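Local coordinates for cytochrome c-552 (Thiobacillus ferrooxidans, PDB 1H1O), which carries electrons in the periplasm as a high-potential cytochrome c4 with two haem groups, each held in its own cytochrome c domain, at residues Q109-N113 with E114-A118; G142-I145 with Q146-Y150; K174-A177 with A178-S182. All blocks are in the same frame, centred on the assembly; numbering follows the deposited sequence.

Contact 1: Q109-N113 with E114-A118. With HEM (protoporphyrin IX containing Fe), chain C.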
loop_
_atom_site.group_PDB
_atom_site.type_symbol
_atom_site.label_atom_id
_atom_site.label_comp_id
_atom_site.label_asym_id
_atom_site.label_seq_id
_atom_site.Cartn_x
_atom_site.Cartn_y
_atom_site.Cartn_z
ATOM N N GLN A 109 -12.332 3.208 13.900
ATOM C CA GLN A 109 -13.479 2.564 14.526
ATOM C C GLN A 109 -14.127 1.454 13.718
ATOM O O GLN A 109 -14.838 0.620 14.268
ATOM C CB GLN A 109 -14.531 3.620 14.856
ATOM C CG GLN A 109 -13.985 4.807 15.633
ATOM C CD GLN A 109 -15.077 5.751 16.113
ATOM O OE1 GLN A 109 -15.824 5.439 17.053
ATOM N NE2 GLN A 109 -15.183 6.911 15.463
ATOM N N GLY A 110 -13.874 1.437 12.417
ATOM C CA GLY A 110 -14.484 0.432 11.574
ATOM C C GLY A 110 -15.957 0.767 11.543
ATOM O O GLY A 110 -16.349 1.838 12.000
ATOM N N VAL A 111 -16.768 -0.126 10.985
ATOM C CA VAL A 111 -18.217 0.070 10.927
ATOM C C VAL A 111 -18.853 -1.266 11.295
ATOM O O VAL A 111 -18.937 -2.177 10.480
ATOM C CB VAL A 111 -18.694 0.477 9.533
ATOM C CG1 VAL A 111 -20.195 0.675 9.558
ATOM C CG2 VAL A 111 -18.001 1.760 9.095
ATOM N N THR A 112 -19.294 -1.363 12.539
ATOM C CA THR A 112 -19.886 -2.584 13.052
ATOM C C THR A 112 -20.994 -3.240 12.246
ATOM O O THR A 112 -20.848 -4.391 11.828
ATOM C CB THR A 112 -20.400 -2.375 14.473
ATOM O OG1 THR A 112 -19.331 -1.883 15.291
ATOM C CG2 THR A 112 -20.894 -3.684 15.040
ATOM N N ASN A 113 -22.098 -2.531 12.031
ATOM C CA ASN A 113 -23.220 -3.127 11.303
ATOM C C ASN A 113 -22.897 -3.508 9.870
ATOM O O ASN A 113 -23.620 -4.285 9.247
ATOM C CB ASN A 113 -24.450 -2.205 11.345
ATOM C CG ASN A 113 -24.159 -0.811 10.837
ATOM O OD1 ASN A 113 -24.769 0.164 11.286
ATOM N ND2 ASN A 113 -23.234 -0.705 9.893
ATOM N N GLU A 114 -21.803 -2.973 9.345
ATOM C CA GLU A 114 -21.404 -3.283 7.981
ATOM C C GLU A 114 -20.294 -4.317 8.015
ATOM O O GLU A 114 -19.788 -4.756 6.974
ATOM C CB GLU A 114 -20.927 -2.015 7.279
ATOM C CG GLU A 114 -21.756 -1.669 6.062
ATOM C CD GLU A 114 -21.366 -0.344 5.448
ATOM O OE1 GLU A 114 -21.820 0.702 5.956
ATOM O OE2 GLU A 114 -20.597 -0.357 4.462
ATOM N N GLN A 115 -19.936 -4.704 9.232
ATOM C CA GLN A 115 -18.893 -5.684 9.472
ATOM C C GLN A 115 -17.561 -5.303 8.843
ATOM O O GLN A 115 -16.855 -6.135 8.278
ATOM C CB GLN A 115 -19.360 -7.060 9.003
ATOM C CG GLN A 115 -20.476 -7.612 9.889
ATOM C CD GLN A 115 -21.094 -8.875 9.347
ATOM O OE1 GLN A 115 -20.393 -9.822 8.993
ATOM N NE2 GLN A 115 -22.418 -8.901 9.286
ATOM N N ILE A 116 -17.232 -4.022 8.952
ATOM C CA ILE A 116 -15.969 -3.503 8.455
ATOM C C ILE A 116 -15.068 -3.371 9.671
ATOM O O ILE A 116 -15.345 -2.582 10.574
ATOM C CB ILE A 116 -16.154 -2.130 7.811
ATOM C CG1 ILE A 116 -17.083 -2.265 6.604
ATOM C CG2 ILE A 116 -14.799 -1.568 7.376
ATOM C CD1 ILE A 116 -17.309 -0.965 5.850
ATOM N N PRO A 117 -13.973 -4.142 9.711
ATOM C CA PRO A 117 -13.017 -4.129 10.823
ATOM C C PRO A 117 -12.336 -2.792 10.996
ATOM O O PRO A 117 -12.130 -2.053 10.022
ATOM C CB PRO A 117 -11.994 -5.200 10.432
ATOM C CG PRO A 117 -12.700 -6.033 9.394
ATOM C CD PRO A 117 -13.514 -5.036 8.637
ATOM N N ALA A 118 -11.971 -2.496 12.239
ATOM C CA ALA A 118 -11.261 -1.262 12.545
ATOM C C ALA A 118 -9.843 -1.504 12.029
ATOM O O ALA A 118 -9.099 -2.303 12.597
ATOM C CB ALA A 118 -11.249 -1.013 14.050
HETATM C CHA HEM C . -2.599 -4.453 3.367
HETATM C CHB HEM C . -6.291 -1.436 3.803
HETATM C CHC HEM C . -7.640 -3.782 7.790
HETATM C CHD HEM C . -3.936 -6.734 7.365
HETATM C C1A HEM C . -3.492 -3.409 3.124
HETATM C C2A HEM C . -3.426 -2.503 1.998
HETATM C C3A HEM C . -4.456 -1.639 2.111
HETATM C C4A HEM C . -5.162 -2.042 3.325
HETATM C CMA HEM C . -4.856 -0.501 1.218
HETATM C CAA HEM C . -2.391 -2.563 0.929
HETATM C CBA HEM C . -1.109 -1.824 1.283
HETATM C CGA HEM C . -0.205 -1.709 0.237
HETATM O O1A HEM C . 0.785 -0.956 0.468
HETATM O O2A HEM C . -0.316 -2.301 -0.842
HETATM C C1B HEM C . -6.975 -1.831 4.936
HETATM C C2B HEM C . -8.186 -1.193 5.383
HETATM C C3B HEM C . -8.575 -1.883 6.487
HETATM C C4B HEM C . -7.590 -2.895 6.730
HETATM C CMB HEM C . -8.831 -0.023 4.675
HETATM C CAB HEM C . -9.779 -1.721 7.345
HETATM C CBB HEM C . -11.123 -1.716 6.550
HETATM C C1C HEM C . -6.754 -4.773 8.039
HETATM C C2C HEM C . -6.834 -5.695 9.145
HETATM C C3C HEM C . -5.781 -6.533 8.984
HETATM C C4C HEM C . -5.071 -6.114 7.833
HETATM C CMC HEM C . -7.928 -5.651 10.195
HETATM C CAC HEM C . -5.343 -7.756 9.822
HETATM C CBC HEM C . -6.487 -8.795 10.047
HETATM C C1D HEM C . -3.228 -6.377 6.234
HETATM C C2D HEM C . -2.041 -7.082 5.767
HETATM C C3D HEM C . -1.678 -6.452 4.650
HETATM C C4D HEM C . -2.638 -5.344 4.431
HETATM C CMD HEM C . -1.435 -8.271 6.450
HETATM C CAD HEM C . -0.531 -6.754 3.717
HETATM C CBD HEM C . -0.917 -7.982 2.777
HETATM C CGD HEM C . 0.200 -8.572 2.140
HETATM O O1D HEM C . 1.046 -9.256 2.818
HETATM O O2D HEM C . 0.370 -8.436 0.900
HETATM N NA HEM C . -4.545 -3.123 3.920
HETATM N NB HEM C . -6.615 -2.879 5.767
HETATM N NC HEM C . -5.654 -5.042 7.242
HETATM N ND HEM C . -3.569 -5.322 5.406
HETATM FE FE HEM C . -5.091 -4.084 5.607
#

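Contact 2: G142-I145 with Q146-Y150. With HEM (protoporphyrin IX containing Fe), chain D.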
loop_
_atom_site.group_PDB
_atom_site.type_symbol
_atom_site.label_atom_id
_atom_site.label_comp_id
_atom_site.label_asym_id
_atom_site.label_seq_id
_atom_site.Cartn_x
_atom_site.Cartn_y
_atom_site.Cartn_z
ATOM N N GLY A 142 -5.067 6.937 -4.930
ATOM C CA GLY A 142 -5.496 5.987 -5.928
ATOM C C GLY A 142 -4.927 4.623 -5.615
ATOM O O GLY A 142 -5.612 3.619 -5.773
ATOM N N TYR A 143 -3.684 4.575 -5.152
ATOM C CA TYR A 143 -3.082 3.292 -4.862
ATOM C C TYR A 143 -3.862 2.522 -3.814
ATOM O O TYR A 143 -4.080 1.318 -3.960
ATOM C CB TYR A 143 -1.651 3.441 -4.389
ATOM C CG TYR A 143 -1.019 2.102 -4.133
ATOM C CD1 TYR A 143 -0.609 1.284 -5.189
ATOM C CD2 TYR A 143 -0.878 1.623 -2.832
ATOM C CE1 TYR A 143 -0.071 0.011 -4.945
ATOM C CE2 TYR A 143 -0.348 0.364 -2.578
ATOM C CZ TYR A 143 0.054 -0.436 -3.630
ATOM O OH TYR A 143 0.588 -1.668 -3.357
ATOM N N ILE A 144 -4.273 3.211 -2.754
ATOM C CA ILE A 144 -5.033 2.566 -1.693
ATOM C C ILE A 144 -6.346 2.018 -2.250
ATOM O O ILE A 144 -6.678 0.838 -2.073
ATOM C CB ILE A 144 -5.313 3.560 -0.561
ATOM C CG1 ILE A 144 -3.996 3.917 0.119
ATOM C CG2 ILE A 144 -6.330 2.970 0.429
ATOM C CD1 ILE A 144 -4.122 4.944 1.180
ATOM N N ILE A 145 -7.079 2.879 -2.944
ATOM C CA ILE A 145 -8.351 2.492 -3.550
ATOM C C ILE A 145 -8.145 1.303 -4.475
ATOM O O ILE A 145 -8.939 0.361 -4.487
ATOM C CB ILE A 145 -8.940 3.639 -4.371
ATOM C CG1 ILE A 145 -9.219 4.828 -3.447
ATOM C CG2 ILE A 145 -10.202 3.164 -5.107
ATOM C CD1 ILE A 145 -9.783 6.036 -4.151
ATOM N N GLN A 146 -7.068 1.343 -5.247
ATOM C CA GLN A 146 -6.780 0.261 -6.179
ATOM C C GLN A 146 -6.527 -1.048 -5.455
ATOM O O GLN A 146 -6.968 -2.107 -5.888
ATOM C CB GLN A 146 -5.562 0.591 -7.036
ATOM C CG GLN A 146 -5.240 -0.510 -8.040
ATOM C CD GLN A 146 -6.441 -0.825 -8.926
ATOM O OE1 GLN A 146 -7.251 -1.714 -8.627
ATOM N NE2 GLN A 146 -6.572 -0.077 -10.012
ATOM N N GLN A 147 -5.790 -0.989 -4.359
ATOM C CA GLN A 147 -5.513 -2.211 -3.633
ATOM C C GLN A 147 -6.782 -2.720 -2.932
ATOM O O GLN A 147 -7.024 -3.910 -2.890
ATOM C CB GLN A 147 -4.369 -1.983 -2.655
ATOM C CG GLN A 147 -3.103 -1.511 -3.370
ATOM C CD GLN A 147 -2.744 -2.425 -4.520
ATOM O OE1 GLN A 147 -2.426 -1.970 -5.631
ATOM N NE2 GLN A 147 -2.799 -3.725 -4.269
ATOM N N LEU A 148 -7.601 -1.820 -2.405
ATOM C CA LEU A 148 -8.816 -2.257 -1.757
ATOM C C LEU A 148 -9.703 -2.920 -2.811
ATOM O O LEU A 148 -10.402 -3.889 -2.537
ATOM C CB LEU A 148 -9.516 -1.070 -1.093
ATOM C CG LEU A 148 -8.773 -0.627 0.169
ATOM C CD1 LEU A 148 -9.458 0.593 0.773
ATOM C CD2 LEU A 148 -8.731 -1.802 1.162
ATOM N N THR A 149 -9.649 -2.402 -4.031
ATOM C CA THR A 149 -10.432 -2.968 -5.118
ATOM C C THR A 149 -9.925 -4.385 -5.415
ATOM O O THR A 149 -10.713 -5.322 -5.577
ATOM C CB THR A 149 -10.299 -2.099 -6.366
ATOM O OG1 THR A 149 -10.736 -0.774 -6.049
ATOM C CG2 THR A 149 -11.157 -2.649 -7.512
ATOM N N TYR A 150 -8.603 -4.534 -5.476
ATOM C CA TYR A 150 -7.976 -5.831 -5.752
ATOM C C TYR A 150 -8.285 -6.842 -4.638
ATOM O O TYR A 150 -8.469 -8.029 -4.894
ATOM C CB TYR A 150 -6.458 -5.668 -5.866
ATOM C CG TYR A 150 -5.939 -5.038 -7.150
ATOM C CD1 TYR A 150 -4.762 -4.298 -7.135
ATOM C CD2 TYR A 150 -6.575 -5.236 -8.381
ATOM C CE1 TYR A 150 -4.221 -3.771 -8.291
ATOM C CE2 TYR A 150 -6.038 -4.706 -9.564
ATOM C CZ TYR A 150 -4.854 -3.972 -9.507
ATOM O OH TYR A 150 -4.268 -3.420 -10.630
HETATM C CHA HEM D . 4.488 -1.835 -6.311
HETATM C CHB HEM D . 9.123 -2.500 -5.250
HETATM C CHC HEM D . 10.308 -1.032 -9.685
HETATM C CHD HEM D . 5.729 -0.260 -10.706
HETATM C C1A HEM D . 5.652 -2.155 -5.610
HETATM C C2A HEM D . 5.708 -2.674 -4.259
HETATM C C3A HEM D . 7.025 -2.858 -3.957
HETATM C C4A HEM D . 7.755 -2.449 -5.138
HETATM C CMA HEM D . 7.663 -3.382 -2.695
HETATM C CAA HEM D . 4.510 -2.952 -3.383
HETATM C CBA HEM D . 4.176 -1.777 -2.437
HETATM C CGA HEM D . 3.042 -1.973 -1.614
HETATM O O1A HEM D . 2.654 -0.939 -0.963
HETATM O O2A HEM D . 2.431 -3.056 -1.509
HETATM C C1B HEM D . 9.844 -2.155 -6.376
HETATM C C2B HEM D . 11.280 -2.273 -6.456
HETATM C C3B HEM D . 11.622 -1.887 -7.718
HETATM C C4B HEM D . 10.387 -1.503 -8.381
HETATM C CMB HEM D . 12.151 -2.765 -5.314
HETATM C CAB HEM D . 12.978 -1.848 -8.374
HETATM C CBB HEM D . 13.689 -3.226 -8.480
HETATM C C1C HEM D . 9.174 -0.680 -10.352
HETATM C C2C HEM D . 9.133 -0.201 -11.712
HETATM C C3C HEM D . 7.819 0.003 -11.985
HETATM C C4C HEM D . 7.092 -0.331 -10.813
HETATM C CMC HEM D . 10.360 -0.019 -12.563
HETATM C CAC HEM D . 7.151 0.486 -13.283
HETATM C CBC HEM D . 7.492 -0.392 -14.525
HETATM C C1D HEM D . 4.978 -0.615 -9.595
HETATM C C2D HEM D . 3.530 -0.554 -9.561
HETATM C C3D HEM D . 3.191 -1.020 -8.344
HETATM C C4D HEM D . 4.426 -1.330 -7.624
HETATM C CMD HEM D . 2.668 -0.085 -10.709
HETATM C CAD HEM D . 1.836 -1.244 -7.765
HETATM C CBD HEM D . 1.343 -2.611 -8.474
HETATM C CGD HEM D . 0.353 -3.352 -7.813
HETATM O O1D HEM D . -0.748 -2.815 -7.586
HETATM O O2D HEM D . 0.535 -4.559 -7.485
HETATM N NA HEM D . 6.899 -2.022 -6.131
HETATM N NB HEM D . 9.301 -1.682 -7.556
HETATM N NC HEM D . 7.903 -0.750 -9.812
HETATM N ND HEM D . 5.499 -1.081 -8.417
HETATM FE FE HEM D . 7.397 -1.351 -7.981
#

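Contact 3: K174-A177 with A178-S182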
loop_
_atom_site.group_PDB
_atom_site.type_symbol
_atom_site.label_atom_id
_atom_site.label_comp_id
_atom_site.label_asym_id
_atom_site.label_seq_id
_atom_site.Cartn_x
_atom_site.Cartn_y
_atom_site.Cartn_z
ATOM N N LYS A 174 -12.780 5.094 -0.832
ATOM C CA LYS A 174 -12.354 6.465 -1.102
ATOM C C LYS A 174 -12.107 7.236 0.206
ATOM O O LYS A 174 -11.147 7.996 0.325
ATOM C CB LYS A 174 -13.411 7.180 -1.943
ATOM C CG LYS A 174 -13.582 6.613 -3.349
ATOM C CD LYS A 174 -14.652 7.387 -4.107
ATOM C CE LYS A 174 -14.726 6.971 -5.568
ATOM N NZ LYS A 174 -15.790 7.731 -6.282
ATOM N N ASP A 175 -12.977 7.030 1.187
ATOM C CA ASP A 175 -12.812 7.706 2.459
ATOM C C ASP A 175 -11.575 7.246 3.169
ATOM O O ASP A 175 -10.738 8.061 3.536
ATOM C CB ASP A 175 -14.046 7.504 3.310
ATOM C CG ASP A 175 -15.228 8.167 2.693
ATOM O OD1 ASP A 175 -14.944 8.902 1.728
ATOM O OD2 ASP A 175 -16.388 7.977 3.129
ATOM N N VAL A 176 -11.429 5.943 3.342
ATOM C CA VAL A 176 -10.241 5.457 4.009
ATOM C C VAL A 176 -9.005 5.908 3.224
ATOM O O VAL A 176 -8.004 6.286 3.817
ATOM C CB VAL A 176 -10.272 3.934 4.149
ATOM C CG1 VAL A 176 -9.073 3.461 4.950
ATOM C CG2 VAL A 176 -11.547 3.529 4.859
ATOM N N ALA A 177 -9.082 5.895 1.895
ATOM C CA ALA A 177 -7.951 6.328 1.082
ATOM C C ALA A 177 -7.655 7.811 1.315
ATOM O O ALA A 177 -6.502 8.198 1.530
ATOM C CB ALA A 177 -8.225 6.074 -0.411
ATOM N N ALA A 178 -8.696 8.638 1.259
ATOM C CA ALA A 178 -8.527 10.066 1.471
ATOM C C ALA A 178 -7.811 10.240 2.802
ATOM O O ALA A 178 -6.745 10.853 2.876
ATOM C CB ALA A 178 -9.877 10.761 1.498
ATOM N N TYR A 179 -8.379 9.662 3.856
ATOM C CA TYR A 179 -7.768 9.779 5.171
ATOM C C TYR A 179 -6.296 9.334 5.201
ATOM O O TYR A 179 -5.406 10.112 5.539
ATOM C CB TYR A 179 -8.584 8.988 6.209
ATOM C CG TYR A 179 -7.916 8.914 7.563
ATOM C CD1 TYR A 179 -7.441 7.702 8.066
ATOM C CD2 TYR A 179 -7.712 10.065 8.321
ATOM C CE1 TYR A 179 -6.776 7.636 9.287
ATOM C CE2 TYR A 179 -7.044 10.014 9.549
ATOM C CZ TYR A 179 -6.581 8.798 10.022
ATOM O OH TYR A 179 -5.907 8.749 11.220
ATOM N N LEU A 180 -6.040 8.086 4.845
ATOM C CA LEU A 180 -4.689 7.544 4.863
ATOM C C LEU A 180 -3.660 8.332 4.052
ATOM O O LEU A 180 -2.533 8.542 4.503
ATOM C CB LEU A 180 -4.712 6.086 4.385
ATOM C CG LEU A 180 -4.786 4.927 5.400
ATOM C CD1 LEU A 180 -5.055 5.422 6.825
ATOM C CD2 LEU A 180 -5.872 3.961 4.951
ATOM N N SER A 181 -4.041 8.764 2.858
ATOM C CA SER A 181 -3.118 9.497 2.003
ATOM C C SER A 181 -2.856 10.910 2.501
ATOM O O SER A 181 -1.953 11.594 2.014
ATOM C CB SER A 181 -3.648 9.551 0.564
ATOM O OG SER A 181 -4.825 10.324 0.481
ATOM N N SER A 182 -3.640 11.351 3.474
ATOM C CA SER A 182 -3.461 12.695 3.993
ATOM C C SER A 182 -2.507 12.699 5.170
ATOM O O SER A 182 -2.097 13.753 5.626
ATOM C CB SER A 182 -4.805 13.286 4.430
ATOM O OG SER A 182 -5.294 12.621 5.585
#

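Contact 1: Q109-N113 with E114-A118
A chi1 of -179° swings CG1 of Val111 across from the backbone N and lays this methyl along Glu114, 3.6 Å from its CB. Ile116 has a chi1 of -62°, which leaves CG2 opposite the backbone N, and CG2 is the branch that packs 3.8 Å from CBB of the haem of chain C. The CB atoms of Val111 and Ile116 lie 4.0 Å apart. Beta-branched residues suit these two places, because their bulk sits close to the main chain just where the two arms of the turn pair. The pairing is a single antiparallel bridge. Val111 N donates to Ile116 O (2.9 Å), and Val111 O is gripped from opposite faces of its carbonyl plane by Ile116 N and, with an N-H...O angle of 136°, by Glu114 N. Gln115 N adds a bond to Thr112 O. Gln115 and Ile116 both face Val111, so this tight reversal closes with a G1 beta bulge; Gln115 supplies the left-handed backbone conformation that the bulge needs. Gly110, the first residue beyond helix 100-109, has positive phi, and having no side chain it can bring its CA to 3.3 Å from Ile116 O. The Glu114 carboxylate reaches beyond the turn to helix 170-182, where OE2 accepts a hydrogen bond from NE2 of Gln172. Toward the core of this cytochrome c domain, Pro117 O comes 3.6 Å from CAB of the same haem, shortly before the predicted haem-linking Cys119.

Contact 2: G142-I145 with Q146-Y150
Ile145 O is gripped twice by Thr149, from opposite faces of its carbonyl plane: OG1 donates over 2.6 Å and the backbone N over 2.9 Å. A chi1 of -58° places OG1 beside Thr149's own N, within reach of the carbonyl one turn back, so the hydroxyl of this partly exposed residue is satisfied by the helix itself. On another side of the turn, Gln147 lays its CG over a face of the Tyr143 ring, 3.5 Å from the ring centroid and 21° off the normal, a CH-pi contact made by a flexible aliphatic stem. Helix 141-153, to which all these residues belong, lines the pockets of both haems of the diheme cytochrome, and Tyr143 reaches from it to the place where their propionates meet. Its CG is anti to the backbone N (chi1 -178°), which sends the ring out from the helix toward these groups. There Tyr143 OH is hydrogen-bonded to O2A of the haem of chain C, and it also lies 3.0 Å from O2A of the haem of chain D; Arg55 makes a weak bond to the same hydroxyl. A tyrosine suits this spot, having a long rigid ring to span the gap and a phenol to meet the carboxylates. Tyr150 brings CE1 to 3.7 Å from O1D of the haem of chain D, while its OH is held by the backbone N of Asn59. The apolar side of the helix belongs to Ile144 and Leu148, which run alongside one another from neighbouring turns, CG2 of Ile144 being 3.9 Å from CD1 of Leu148; Ile144 also packs on Ala177 and Leu180 of helix 170-182.

Contact 3: K174-A177 with A178-S182
Ala178 opens the last turns of helix 170-182, the C-terminal helix of the second cytochrome c domain, and its N donates to Lys174 O at 2.7 Å. Its small methyl lies close against the backbone, 3.3 Å from the same carbonyl oxygen, which suits a buried place beside His97. Tyr179 follows, its N bonded almost straight to Asp175 O (176°) while the ring packs on Lys104 and Asp126. Leu180 N donates to Val176 O, and the two side chains project together from the same face of the helix; the modelled 3.2 Å between Val176 CG1 and Leu180 CD2 is tighter than normal packing, and with the leucine torsions off their usual values this detail is doubtful. Both are apolar as their setting demands: Val176 touches the haem of chain C and Ile106, Leu180 meets Phe107, so they join this helix to helix 100-109. Ser181 N bonds Ala177 O, and its small hydroxyl folds back over the main chain, where the single proton of OG could serve either Ala177 O or Ala178 O. At Ser182 the chain gives Tyr179 O two donors, the backbone N at 3.0 Å and OG at 2.5 Å.

All three contacts lie in the second cytochrome c domain, yet at different depths. Contact 1 is a surface turn that follows helix 100-109, touching the haem only through its second arm, and it stays about 7 Å from contact 3 and 9 Å from contact 2 between nearest atoms. Contacts 2 and 3 each lie within one helix, 141-153 and 170-182, and these pack on each other: Ile145 CG1 meets Ala177 CB at 3.4 Å. Contact 3 is the most buried, and its packing on its neighbours is mainly apolar. Contact 2 shares that apolar side but turns a polar one to the propionates. Helical main-chain bonds string both together, whereas a bridge and a bulge hold contact 1.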